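Local coordinates for DNR protein (Pseudomonas aeruginosa, PDB 2Z69) that probably controls transcription by binding DNA in response to nitric oxide, this chain being its sensor domain, at residues H17-P22 with K117-Q122; P25-E30 with L123-P128; Y45-G50 with A55-I60; E79-N82 with T86-E89. All coordinates share one frame; numbering follows the deposited sequence.

Contact 1 of 4, residues H17-P22 with K117-Q122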
loop_
_atom_site.group_PDB
_atom_site.type_symbol
_atom_site.label_atom_id
_atom_site.label_comp_id
_atom_site.label_asym_id
_atom_site.label_seq_id
_atom_site.Cartn_x
_atom_site.Cartn_y
_atom_site.Cartn_z
ATOM N N HIS B 17 -5.536 -3.588 19.181
ATOM C CA HIS B 17 -4.921 -4.130 17.990
ATOM C C HIS B 17 -4.737 -3.088 16.877
ATOM O O HIS B 17 -5.679 -2.370 16.542
ATOM C CB HIS B 17 -5.785 -5.287 17.478
ATOM C CG HIS B 17 -5.127 -6.084 16.404
ATOM N ND1 HIS B 17 -5.013 -5.630 15.111
ATOM C CD2 HIS B 17 -4.521 -7.291 16.436
ATOM C CE1 HIS B 17 -4.365 -6.524 14.386
ATOM N NE2 HIS B 17 -4.064 -7.548 15.165
ATOM N N HIS B 18 -3.544 -3.043 16.281
ATOM C CA HIS B 18 -3.194 -2.025 15.264
ATOM C C HIS B 18 -4.152 -1.879 14.065
ATOM O O HIS B 18 -4.157 -0.825 13.425
ATOM C CB HIS B 18 -1.764 -2.228 14.734
ATOM C CG HIS B 18 -1.584 -3.495 13.954
ATOM N ND1 HIS B 18 -1.913 -3.603 12.618
ATOM C CD2 HIS B 18 -1.139 -4.720 14.332
ATOM C CE1 HIS B 18 -1.676 -4.839 12.207
ATOM N NE2 HIS B 18 -1.191 -5.531 13.224
ATOM N N LEU B 19 -4.944 -2.912 13.748
ATOM C CA LEU B 19 -5.870 -2.826 12.593
ATOM C C LEU B 19 -7.140 -2.028 12.877
ATOM O O LEU B 19 -7.823 -1.561 11.943
ATOM C CB LEU B 19 -6.239 -4.220 12.059
ATOM C CG LEU B 19 -5.204 -4.850 11.127
ATOM C CD1 LEU B 19 -5.718 -6.129 10.515
ATOM C CD2 LEU B 19 -4.750 -3.874 10.038
ATOM N N PHE B 20 -7.445 -1.886 14.167
ATOM C CA PHE B 20 -8.687 -1.288 14.633
ATOM C C PHE B 20 -8.405 -0.074 15.497
ATOM O O PHE B 20 -9.305 0.712 15.762
ATOM C CB PHE B 20 -9.537 -2.310 15.420
ATOM C CG PHE B 20 -9.688 -3.630 14.730
ATOM C CD1 PHE B 20 -8.826 -4.684 15.020
ATOM C CD2 PHE B 20 -10.665 -3.812 13.772
ATOM C CE1 PHE B 20 -8.959 -5.925 14.367
ATOM C CE2 PHE B 20 -10.785 -5.026 13.107
ATOM C CZ PHE B 20 -9.938 -6.087 13.417
ATOM N N GLU B 21 -7.153 0.066 15.934
ATOM C CA GLU B 21 -6.723 1.188 16.794
ATOM C C GLU B 21 -7.055 2.585 16.242
ATOM O O GLU B 21 -7.672 3.399 16.956
ATOM C CB GLU B 21 -5.221 1.061 17.133
ATOM C CG GLU B 21 -4.502 2.373 17.460
ATOM C CD GLU B 21 -4.965 2.989 18.761
ATOM O OE1 GLU B 21 -5.487 2.237 19.615
ATOM O OE2 GLU B 21 -4.811 4.224 18.930
ATOM N N PRO B 22 -6.652 2.885 14.982
ATOM C CA PRO B 22 -6.884 4.257 14.478
ATOM C C PRO B 22 -8.366 4.584 14.224
ATOM O O PRO B 22 -8.710 5.750 13.967
ATOM C CB PRO B 22 -6.083 4.297 13.167
ATOM C CG PRO B 22 -5.220 3.038 13.163
ATOM C CD PRO B 22 -5.971 2.044 13.978
ATOM N N LYS B 117 -15.311 -5.772 2.710
ATOM C CA LYS B 117 -16.087 -4.614 2.256
ATOM C C LYS B 117 -16.442 -3.588 3.365
ATOM O O LYS B 117 -16.382 -2.390 3.142
ATOM C CB LYS B 117 -17.350 -5.081 1.489
ATOM N N ALA B 118 -16.807 -4.075 4.551
ATOM C CA ALA B 118 -17.119 -3.189 5.673
ATOM C C ALA B 118 -15.881 -2.529 6.225
ATOM O O ALA B 118 -15.927 -1.392 6.596
ATOM C CB ALA B 118 -17.839 -3.943 6.791
ATOM N N TYR B 119 -14.772 -3.245 6.311
ATOM C CA TYR B 119 -13.543 -2.629 6.816
ATOM C C TYR B 119 -13.101 -1.494 5.869
ATOM O O TYR B 119 -12.813 -0.364 6.311
ATOM C CB TYR B 119 -12.449 -3.687 7.025
ATOM C CG TYR B 119 -11.164 -3.166 7.638
ATOM C CD1 TYR B 119 -11.067 -2.900 9.001
ATOM C CD2 TYR B 119 -10.050 -2.925 6.846
ATOM C CE1 TYR B 119 -9.867 -2.427 9.555
ATOM C CE2 TYR B 119 -8.869 -2.441 7.388
ATOM C CZ TYR B 119 -8.782 -2.209 8.742
ATOM O OH TYR B 119 -7.593 -1.740 9.246
ATOM N N LEU B 120 -13.119 -1.785 4.568
ATOM C CA LEU B 120 -12.686 -0.839 3.560
ATOM C C LEU B 120 -13.606 0.382 3.494
ATOM O O LEU B 120 -13.182 1.467 3.105
ATOM C CB LEU B 120 -12.571 -1.524 2.186
ATOM C CG LEU B 120 -11.422 -2.530 1.989
ATOM C CD1 LEU B 120 -11.634 -3.389 0.737
ATOM C CD2 LEU B 120 -10.090 -1.769 1.899
ATOM N N ARG B 121 -14.852 0.210 3.911
ATOM C CA ARG B 121 -15.771 1.325 4.034
ATOM C C ARG B 121 -15.324 2.315 5.110
ATOM O O ARG B 121 -15.446 3.532 4.916
ATOM C CB ARG B 121 -17.170 0.807 4.337
ATOM C CG ARG B 121 -18.315 1.565 3.632
ATOM C CD ARG B 121 -19.643 0.816 3.864
ATOM N NE ARG B 121 -19.578 -0.536 3.332
ATOM C CZ ARG B 121 -20.137 -1.608 3.891
ATOM N NH1 ARG B 121 -20.818 -1.511 5.034
ATOM N NH2 ARG B 121 -19.995 -2.791 3.307
ATOM N N GLN B 122 -14.825 1.802 6.237
ATOM C CA GLN B 122 -14.306 2.652 7.338
ATOM C C GLN B 122 -13.055 3.365 6.888
ATOM O O GLN B 122 -12.827 4.538 7.198
ATOM C CB GLN B 122 -13.947 1.831 8.587
ATOM C CG GLN B 122 -15.033 0.933 9.075
ATOM C CD GLN B 122 -16.359 1.638 9.113
ATOM O OE1 GLN B 122 -16.552 2.588 9.879
ATOM N NE2 GLN B 122 -17.285 1.194 8.263
#

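Contact 2 of 4, residues P25-E30 with L123-P128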
loop_
_atom_site.group_PDB
_atom_site.type_symbol
_atom_site.label_atom_id
_atom_site.label_comp_id
_atom_site.label_asym_id
_atom_site.label_seq_id
_atom_site.Cartn_x
_atom_site.Cartn_y
_atom_site.Cartn_z
ATOM N N PRO B 25 -14.282 5.101 18.126
ATOM C CA PRO B 25 -15.338 4.293 18.759
ATOM C C PRO B 25 -16.557 4.038 17.856
ATOM O O PRO B 25 -17.064 2.917 17.808
ATOM C CB PRO B 25 -15.737 5.144 19.966
ATOM C CG PRO B 25 -14.467 5.821 20.345
ATOM C CD PRO B 25 -13.705 6.079 19.070
ATOM N N VAL B 26 -17.002 5.072 17.143
ATOM C CA VAL B 26 -18.145 4.972 16.232
ATOM C C VAL B 26 -17.878 3.962 15.111
ATOM O O VAL B 26 -18.685 3.064 14.876
ATOM C CB VAL B 26 -18.519 6.353 15.619
ATOM C CG1 VAL B 26 -19.838 6.264 14.841
ATOM C CG2 VAL B 26 -18.613 7.407 16.703
ATOM N N GLN B 27 -16.739 4.116 14.441
ATOM C CA GLN B 27 -16.335 3.244 13.327
ATOM C C GLN B 27 -16.153 1.799 13.750
ATOM O O GLN B 27 -16.518 0.886 13.013
ATOM C CB GLN B 27 -15.059 3.776 12.659
ATOM C CG GLN B 27 -15.306 5.042 11.810
ATOM C CD GLN B 27 -14.029 5.767 11.420
ATOM O OE1 GLN B 27 -12.959 5.524 11.978
ATOM N NE2 GLN B 27 -14.142 6.682 10.466
ATOM N N LEU B 28 -15.602 1.606 14.947
ATOM C CA LEU B 28 -15.368 0.277 15.510
ATOM C C LEU B 28 -16.687 -0.455 15.770
ATOM O O LEU B 28 -16.833 -1.630 15.419
ATOM C CB LEU B 28 -14.536 0.383 16.796
ATOM C CG LEU B 28 -13.881 -0.885 17.331
ATOM C CD1 LEU B 28 -13.311 -1.770 16.209
ATOM C CD2 LEU B 28 -12.804 -0.523 18.321
ATOM N N GLN B 29 -17.636 0.260 16.374
ATOM C CA GLN B 29 -18.989 -0.219 16.621
ATOM C C GLN B 29 -19.630 -0.699 15.319
ATOM O O GLN B 29 -20.213 -1.771 15.273
ATOM C CB GLN B 29 -19.818 0.920 17.265
ATOM C CG GLN B 29 -21.218 0.553 17.781
ATOM C CD GLN B 29 -22.122 1.785 18.039
ATOM O OE1 GLN B 29 -22.526 2.494 17.108
ATOM N NE2 GLN B 29 -22.452 2.018 19.306
ATOM N N GLU B 30 -19.500 0.095 14.258
ATOM C CA GLU B 30 -20.113 -0.219 12.964
ATOM C C GLU B 30 -19.505 -1.482 12.339
ATOM O O GLU B 30 -20.206 -2.283 11.715
ATOM C CB GLU B 30 -20.006 0.981 12.014
ATOM C CG GLU B 30 -20.803 0.834 10.709
ATOM C CD GLU B 30 -20.816 2.091 9.838
ATOM O OE1 GLU B 30 -20.454 3.189 10.322
ATOM O OE2 GLU B 30 -21.209 1.984 8.655
ATOM N N LEU B 123 -12.236 2.617 6.159
ATOM C CA LEU B 123 -10.979 3.107 5.640
ATOM C C LEU B 123 -11.193 4.343 4.787
ATOM O O LEU B 123 -10.436 5.297 4.889
ATOM C CB LEU B 123 -10.292 1.993 4.841
ATOM C CG LEU B 123 -8.859 2.169 4.385
ATOM C CD1 LEU B 123 -8.017 2.511 5.557
ATOM C CD2 LEU B 123 -8.396 0.865 3.772
ATOM N N GLN B 124 -12.231 4.325 3.959
ATOM C CA GLN B 124 -12.554 5.446 3.087
ATOM C C GLN B 124 -12.815 6.768 3.817
ATOM O O GLN B 124 -12.799 7.815 3.180
ATOM C CB GLN B 124 -13.734 5.105 2.192
ATOM C CG GLN B 124 -13.451 3.962 1.220
ATOM C CD GLN B 124 -14.713 3.483 0.532
ATOM O OE1 GLN B 124 -15.653 4.256 0.332
ATOM N NE2 GLN B 124 -14.745 2.197 0.166
ATOM N N ASP B 125 -13.064 6.721 5.125
ATOM C CA ASP B 125 -13.048 7.942 5.935
ATOM C C ASP B 125 -12.177 7.869 7.199
ATOM O O ASP B 125 -12.535 8.376 8.267
ATOM C CB ASP B 125 -14.462 8.455 6.238
ATOM C CG ASP B 125 -15.271 7.494 7.079
ATOM O OD1 ASP B 125 -15.774 7.918 8.147
ATOM O OD2 ASP B 125 -15.423 6.322 6.663
ATOM N N ASN B 126 -11.024 7.234 7.065
ATOM C CA ASN B 126 -10.000 7.282 8.096
ATOM C C ASN B 126 -8.636 7.392 7.419
ATOM O O ASN B 126 -8.005 6.379 7.131
ATOM C CB ASN B 126 -10.066 6.045 9.008
ATOM C CG ASN B 126 -9.305 6.233 10.323
ATOM O OD1 ASN B 126 -9.829 5.960 11.399
ATOM N ND2 ASN B 126 -8.085 6.716 10.239
ATOM N N THR B 127 -8.191 8.622 7.159
ATOM C CA THR B 127 -6.857 8.841 6.547
ATOM C C THR B 127 -5.720 8.213 7.360
ATOM O O THR B 127 -4.929 7.508 6.780
ATOM C CB THR B 127 -6.538 10.306 6.276
ATOM O OG1 THR B 127 -7.752 11.027 6.111
ATOM C CG2 THR B 127 -5.693 10.456 5.022
ATOM N N PRO B 128 -5.669 8.423 8.701
ATOM C CA PRO B 128 -4.638 7.790 9.513
ATOM C C PRO B 128 -4.553 6.279 9.267
ATOM O O PRO B 128 -3.456 5.761 9.066
ATOM C CB PRO B 128 -5.105 8.072 10.946
ATOM C CG PRO B 128 -5.803 9.375 10.848
ATOM C CD PRO B 128 -6.552 9.267 9.536
#

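Contact 3 of 4, residues Y45-G50 with A55-I60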
loop_
_atom_site.group_PDB
_atom_site.type_symbol
_atom_site.label_atom_id
_atom_site.label_comp_id
_atom_site.label_asym_id
_atom_site.label_seq_id
_atom_site.Cartn_x
_atom_site.Cartn_y
_atom_site.Cartn_z
ATOM N N TYR B 45 -12.138 -25.991 9.650
ATOM C CA TYR B 45 -11.574 -24.973 8.792
ATOM C C TYR B 45 -12.153 -23.598 9.030
ATOM O O TYR B 45 -13.378 -23.465 9.152
ATOM C CB TYR B 45 -11.730 -25.374 7.319
ATOM C CG TYR B 45 -10.903 -26.603 7.041
ATOM C CD1 TYR B 45 -11.496 -27.861 7.038
ATOM C CD2 TYR B 45 -9.518 -26.509 6.917
ATOM C CE1 TYR B 45 -10.726 -29.033 6.822
ATOM C CE2 TYR B 45 -8.731 -27.651 6.696
ATOM C CZ TYR B 45 -9.340 -28.905 6.653
ATOM O OH TYR B 45 -8.587 -30.023 6.473
ATOM N N VAL B 46 -11.293 -22.575 9.099
ATOM C CA VAL B 46 -11.796 -21.186 9.102
ATOM C C VAL B 46 -12.138 -20.811 7.630
ATOM O O VAL B 46 -13.174 -20.259 7.354
ATOM C CB VAL B 46 -10.803 -20.184 9.596
ATOM C CG1 VAL B 46 -11.508 -18.841 9.813
ATOM C CG2 VAL B 46 -10.137 -20.648 10.921
ATOM N N PHE B 47 -11.226 -21.118 6.706
ATOM C CA PHE B 47 -11.507 -21.029 5.288
ATOM C C PHE B 47 -10.550 -21.995 4.592
ATOM O O PHE B 47 -9.573 -22.461 5.218
ATOM C CB PHE B 47 -11.340 -19.601 4.774
ATOM C CG PHE B 47 -10.002 -18.950 5.129
ATOM C CD1 PHE B 47 -9.929 -18.010 6.125
ATOM C CD2 PHE B 47 -8.839 -19.237 4.398
ATOM C CE1 PHE B 47 -8.669 -17.347 6.413
ATOM C CE2 PHE B 47 -7.630 -18.616 4.681
ATOM C CZ PHE B 47 -7.558 -17.661 5.701
ATOM N N ARG B 48 -10.897 -22.351 3.358
ATOM C CA ARG B 48 -10.108 -23.268 2.523
ATOM C C ARG B 48 -9.501 -22.530 1.317
ATOM O O ARG B 48 -10.107 -21.609 0.785
ATOM C CB ARG B 48 -10.965 -24.453 2.041
ATOM C CG ARG B 48 -11.671 -25.216 3.196
ATOM C CD ARG B 48 -12.758 -26.194 2.646
ATOM N NE ARG B 48 -13.412 -26.896 3.769
ATOM C CZ ARG B 48 -14.330 -26.318 4.527
ATOM N NH1 ARG B 48 -14.700 -25.071 4.249
ATOM N NH2 ARG B 48 -14.907 -26.990 5.516
ATOM N N GLN B 49 -8.302 -22.946 0.907
ATOM C CA GLN B 49 -7.644 -22.352 -0.212
ATOM C C GLN B 49 -8.597 -22.490 -1.408
ATOM O O GLN B 49 -9.197 -23.535 -1.588
ATOM C CB GLN B 49 -6.304 -23.039 -0.478
ATOM C CG GLN B 49 -5.637 -22.618 -1.858
ATOM C CD GLN B 49 -4.223 -23.128 -1.999
ATOM O OE1 GLN B 49 -3.626 -23.612 -1.025
ATOM N NE2 GLN B 49 -3.660 -23.014 -3.215
ATOM N N GLY B 50 -8.759 -21.405 -2.172
ATOM C CA GLY B 50 -9.540 -21.423 -3.418
ATOM C C GLY B 50 -10.982 -20.991 -3.219
ATOM O O GLY B 50 -11.720 -20.850 -4.167
ATOM N N ALA B 55 -13.490 -12.005 3.660
ATOM C CA ALA B 55 -13.427 -11.624 5.068
ATOM C C ALA B 55 -12.054 -11.869 5.663
ATOM O O ALA B 55 -11.324 -12.721 5.175
ATOM C CB ALA B 55 -14.463 -12.390 5.849
ATOM N N PHE B 56 -11.685 -11.098 6.682
ATOM C CA PHE B 56 -10.549 -11.462 7.529
ATOM C C PHE B 56 -11.057 -11.707 8.957
ATOM O O PHE B 56 -12.232 -11.456 9.235
ATOM C CB PHE B 56 -9.462 -10.391 7.503
ATOM C CG PHE B 56 -9.866 -9.101 8.124
ATOM C CD1 PHE B 56 -10.714 -8.212 7.443
ATOM C CD2 PHE B 56 -9.361 -8.727 9.371
ATOM C CE1 PHE B 56 -11.082 -7.000 8.007
ATOM C CE2 PHE B 56 -9.730 -7.513 9.957
ATOM C CZ PHE B 56 -10.575 -6.640 9.270
ATOM N N TYR B 57 -10.164 -12.184 9.828
ATOM C CA TYR B 57 -10.529 -12.761 11.110
ATOM C C TYR B 57 -9.732 -12.155 12.272
ATOM O O TYR B 57 -8.555 -11.849 12.146
ATOM C CB TYR B 57 -10.328 -14.270 11.078
ATOM C CG TYR B 57 -11.285 -14.913 10.115
ATOM C CD1 TYR B 57 -11.034 -14.918 8.738
ATOM C CD2 TYR B 57 -12.488 -15.440 10.578
ATOM C CE1 TYR B 57 -11.981 -15.473 7.841
ATOM C CE2 TYR B 57 -13.420 -15.959 9.708
ATOM C CZ TYR B 57 -13.151 -16.001 8.356
ATOM O OH TYR B 57 -14.123 -16.560 7.525
ATOM N N TYR B 58 -10.418 -11.943 13.390
ATOM C CA TYR B 58 -9.739 -11.730 14.655
ATOM C C TYR B 58 -9.934 -12.984 15.507
ATOM O O TYR B 58 -11.068 -13.464 15.675
ATOM C CB TYR B 58 -10.323 -10.518 15.342
ATOM C CG TYR B 58 -9.747 -10.232 16.697
ATOM C CD1 TYR B 58 -10.391 -10.705 17.835
ATOM C CD2 TYR B 58 -8.571 -9.507 16.839
ATOM C CE1 TYR B 58 -9.908 -10.465 19.091
ATOM C CE2 TYR B 58 -8.060 -9.231 18.131
ATOM C CZ TYR B 58 -8.753 -9.730 19.239
ATOM O OH TYR B 58 -8.323 -9.538 20.497
ATOM N N LEU B 59 -8.839 -13.516 16.037
ATOM C CA LEU B 59 -8.898 -14.740 16.850
ATOM C C LEU B 59 -9.112 -14.373 18.325
ATOM O O LEU B 59 -8.198 -13.911 19.023
ATOM C CB LEU B 59 -7.599 -15.576 16.643
ATOM C CG LEU B 59 -7.466 -16.980 17.220
ATOM C CD1 LEU B 59 -8.643 -17.857 16.871
ATOM C CD2 LEU B 59 -6.144 -17.609 16.760
ATOM N N ILE B 60 -10.338 -14.573 18.805
ATOM C CA ILE B 60 -10.655 -14.226 20.191
ATOM C C ILE B 60 -9.920 -15.218 21.097
ATOM O O ILE B 60 -9.161 -14.819 21.960
ATOM C CB ILE B 60 -12.177 -14.231 20.477
ATOM C CG1 ILE B 60 -12.918 -13.252 19.544
ATOM C CG2 ILE B 60 -12.460 -13.943 21.962
ATOM C CD1 ILE B 60 -14.317 -13.771 19.172
HETATM O O HOH W 1 -15.220 -19.048 8.841
#

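Contact 4 of 4, residues E79-N82 with T86-E89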
loop_
_atom_site.group_PDB
_atom_site.type_symbol
_atom_site.label_atom_id
_atom_site.label_comp_id
_atom_site.label_asym_id
_atom_site.label_seq_id
_atom_site.Cartn_x
_atom_site.Cartn_y
_atom_site.Cartn_z
ATOM N N GLU B 79 1.872 -19.574 8.541
ATOM C CA GLU B 79 1.932 -19.019 9.885
ATOM C C GLU B 79 1.072 -19.813 10.857
ATOM O O GLU B 79 0.168 -20.546 10.459
ATOM C CB GLU B 79 1.494 -17.552 9.863
ATOM C CG GLU B 79 0.230 -17.338 9.027
ATOM C CD GLU B 79 -0.049 -15.861 8.671
ATOM O OE1 GLU B 79 0.105 -14.973 9.560
ATOM O OE2 GLU B 79 -0.444 -15.591 7.505
ATOM N N VAL B 80 1.378 -19.670 12.139
ATOM C CA VAL B 80 0.521 -20.139 13.207
ATOM C C VAL B 80 0.076 -18.881 13.958
ATOM O O VAL B 80 0.921 -18.105 14.420
ATOM C CB VAL B 80 1.256 -21.116 14.138
ATOM C CG1 VAL B 80 0.351 -21.511 15.319
ATOM C CG2 VAL B 80 1.730 -22.368 13.330
ATOM N N THR B 81 -1.238 -18.648 14.024
ATOM C CA THR B 81 -1.771 -17.442 14.672
ATOM C C THR B 81 -2.221 -17.714 16.113
ATOM O O THR B 81 -2.978 -18.645 16.370
ATOM C CB THR B 81 -2.946 -16.866 13.873
ATOM O OG1 THR B 81 -2.559 -16.699 12.488
ATOM C CG2 THR B 81 -3.396 -15.525 14.455
ATOM N N ASN B 82 -1.761 -16.883 17.038
ATOM C CA ASN B 82 -2.132 -16.969 18.461
ATOM C C ASN B 82 -3.337 -16.087 18.769
ATOM O O ASN B 82 -3.636 -15.149 18.000
ATOM C CB ASN B 82 -0.932 -16.554 19.334
ATOM C CG ASN B 82 0.288 -17.453 19.101
ATOM O OD1 ASN B 82 0.198 -18.677 19.175
ATOM N ND2 ASN B 82 1.418 -16.841 18.785
ATOM N N THR B 86 -4.887 -11.085 14.348
ATOM C CA THR B 86 -5.725 -11.122 13.139
ATOM C C THR B 86 -5.007 -11.951 12.121
ATOM O O THR B 86 -3.827 -12.176 12.249
ATOM C CB THR B 86 -5.996 -9.716 12.515
ATOM O OG1 THR B 86 -4.751 -9.004 12.346
ATOM C CG2 THR B 86 -6.948 -8.901 13.414
ATOM N N PHE B 87 -5.743 -12.418 11.120
ATOM C CA PHE B 87 -5.154 -13.084 9.991
ATOM C C PHE B 87 -6.021 -12.901 8.754
ATOM O O PHE B 87 -7.209 -12.602 8.856
ATOM C CB PHE B 87 -4.854 -14.580 10.302
ATOM C CG PHE B 87 -6.075 -15.418 10.662
ATOM C CD1 PHE B 87 -6.473 -15.570 12.000
ATOM C CD2 PHE B 87 -6.740 -16.132 9.681
ATOM C CE1 PHE B 87 -7.540 -16.391 12.330
ATOM C CE2 PHE B 87 -7.803 -16.948 9.985
ATOM C CZ PHE B 87 -8.215 -17.083 11.297
ATOM N N ALA B 88 -5.404 -13.051 7.585
ATOM C CA ALA B 88 -6.089 -12.899 6.296
ATOM C C ALA B 88 -6.403 -11.451 5.862
ATOM O O ALA B 88 -7.035 -11.248 4.823
ATOM C CB ALA B 88 -7.376 -13.807 6.241
ATOM N N GLU B 89 -5.937 -10.452 6.611
ATOM C CA GLU B 89 -6.232 -9.050 6.264
ATOM C C GLU B 89 -5.498 -8.621 4.985
ATOM O O GLU B 89 -5.957 -7.740 4.264
ATOM C CB GLU B 89 -5.869 -8.106 7.407
ATOM C CG GLU B 89 -4.387 -8.097 7.774
ATOM C CD GLU B 89 -4.053 -9.015 8.951
ATOM O OE1 GLU B 89 -4.744 -10.028 9.139
ATOM O OE2 GLU B 89 -3.096 -8.724 9.688
HETATM O O HOH W 2 -1.481 -14.552 12.113
#

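Contact 1 of 4, residues H17-P22 with K117-Q122
Tyr119 reaches out of helix 116-123 to the loop 17-22 and ends on the backbone of Leu19. With CG anti to its backbone N (chi1 -176°), the side chain leaves the helix pointing toward the loop. Its CB lies beside the ring of Phe56, which Tyr119 meets edge-to-face. Further out, Tyr119 CE1 comes within 4.5 Å of Phe20 CE2, an oblique approach of the two rings. At the tip, Tyr119 OH donates a 2.7 Å hydrogen bond to Leu19 O, meeting a lone pair in the carbonyl plane at a C=O...O angle of 132°. The oxygen sits at the edge of the tyrosine ring, close to its plane. The Leu19 side chain crosses Tyr119 at about a right angle, and Leu19 CD2 touches Tyr119 OH at 3.6 Å. His17 ND1 steadies the loop by accepting a 3.0 Å hydrogen bond from Leu19 N. Leu129 and Leu133 of helix 127-140 and Leu31 of helix 25-33 also pack on Tyr119, so the hydrogen bond lies in a buried, largely apolar setting. It ties the N-terminal loop to the helix that follows the beta barrel of a cyclic nucleotide-binding (CRP/FNR-type) sensor domain.

Contact 2 of 4, residues P25-E30 with L123-P128
Gln27, near the start of helix 25-33, faces Asn126 at a CA-to-CA distance of 9.2 Å, so the two backbones stay well apart and the Gln27 side chain has to make the connection. Gln27 CG lies anti to the carbonyl carbon and the chain is extended beyond it, which carries the terminal amide across to the turn before helix 127-140. There Gln27 NE2 serves two acceptors on one residue: Asp125 OD1 at 3.1 Å and the backbone oxygen Asp125 O at 3.2 Å. Both lie near the Gln27 amide plane, yet each is approached from above its own group, the carbonyl and the carboxylate alike. The Gln27 amide and the Asp125 carboxylate stand almost perpendicular, with planes 89° apart, and both N-H...O angles are bent, at 139° to the carbonyl and 136° to the carboxylate. Together the two bonds restrain the rotation of the amide. On its other branch, Gln27 OE1 lies near the side chain of Asn126, the N-cap residue of helix 127-140. Gln122 of helix 116-123 packs on both Gln27 and Glu30, while Ser24 OG bonds to Gln27 N. The arrangement thus joins the start of helix 25-33 to the corner between helices 116-123 and 127-140, beside the subunit interface where Thr127 OG1 bonds to Thr127 OG1 of the second subunit.

Contact 3 of 4, residues Y45-G50 with A55-I60
Val46 CG1 sits squarely over one face of the Tyr57 ring, 3.5 Å from its centroid and 14° off the ring normal, a CH-pi contact. This methyl lies anti to the backbone N of Val46 (chi1 -169°), and that rotation aims it at the middle of the ring. Tyr57 CE2 is the ring atom nearest to Val46 CG1, also at 3.5 Å. Next to the valine, Phe47 brings CD1 to within 3.7 Å of Tyr57 CE1, which lies at the edge of the phenylalanine ring. The two rings pass obliquely, running in opposite directions, with centroids 5.9 Å apart and planes at 37°, neither stacked nor edge-to-face. One water bridges the segments: it donates to Val46 O at 2.8 Å and also bonds Tyr57 OH at 3.0 Å, giving the phenol a polar partner beside the apolar contact. A second shell sets these groups in place. Val46 and Phe47 form a classic beta bulge opposite Ala103 of strand 102-105, and this irregularity lets two consecutive side chains point at the same tyrosine. The Phe47 ring stacks on Tyr99 and is also touched by Leu151 of the second subunit. Tyr57 is held by the neighbouring strands, packing on Arg113 and lying close to parallel with the Phe87 ring. No direct hydrogen bond spans the two segments; between them the contact consists of a methyl over an aromatic face, a ring-to-ring approach and a single shared water: largely dispersive, with a polar rim at the phenol.

Contact 4 of 4, residues E79-N82 with T86-E89
Thr81 and Phe87 form the close part of this contact, on strands of the two different sheets. The threonine methyl CG2 lies anti to its backbone N, a rotation that places Thr81 CG2 3.9 Å from Phe87 CD1, obliquely to the ring. Thr81 OG1 runs beside the base of the same side chain, 3.8 Å from Phe87 CB. Phe87 CG stands between its backbone N and carbonyl carbon (chi1 61°), and the ring goes on into the barrel interior, where Val46, Val64 and Ile66 also pack on it. Thr81 CG2 further touches Thr86 O at 4.0 Å. The other side is looser, and one water fills in between polar groups. It donates to Glu79 OE1 at 3.0 Å and weakly to Thr86 O at 3.3 Å; it also lies near Thr81 OG1, but too close for the model to be trusted there. Thr86 OG1 itself gives a weak bond to Glu89 OE2, 3.1 Å away. Beyond the water, Glu79 OE2 accepts from the backbone N of Leu151 of the second subunit. The chemistry is thus divided: van der Waals contact, from both the methyl and OG1 of Thr81, joins it to Phe87, while water and carboxylates form a polar margin facing the partner chain, with no direct hydrogen bond between the two segments.

In the fold
From the N terminus, the loop 17-22 and the start of helix 25-33 each wait for a partner more than ninety residues further on. The long loops that contacts 1 and 2 eventually close cross each other, their segments alternating along the chain. Within both lie two short closures in series: contact 3 joins 45-50 to 55-60, then contact 4 joins 79-82 to 86-89. These two, with centres about 9 Å apart, link the two sheets of the barrel through neighbouring strands 55-59 and 86-87. Contacts 1 and 2, centres about 6 Å apart, fasten the N-terminal segments to the helices after the barrel. Phe56 and Thr86 connect contact 1 to the barrel pair.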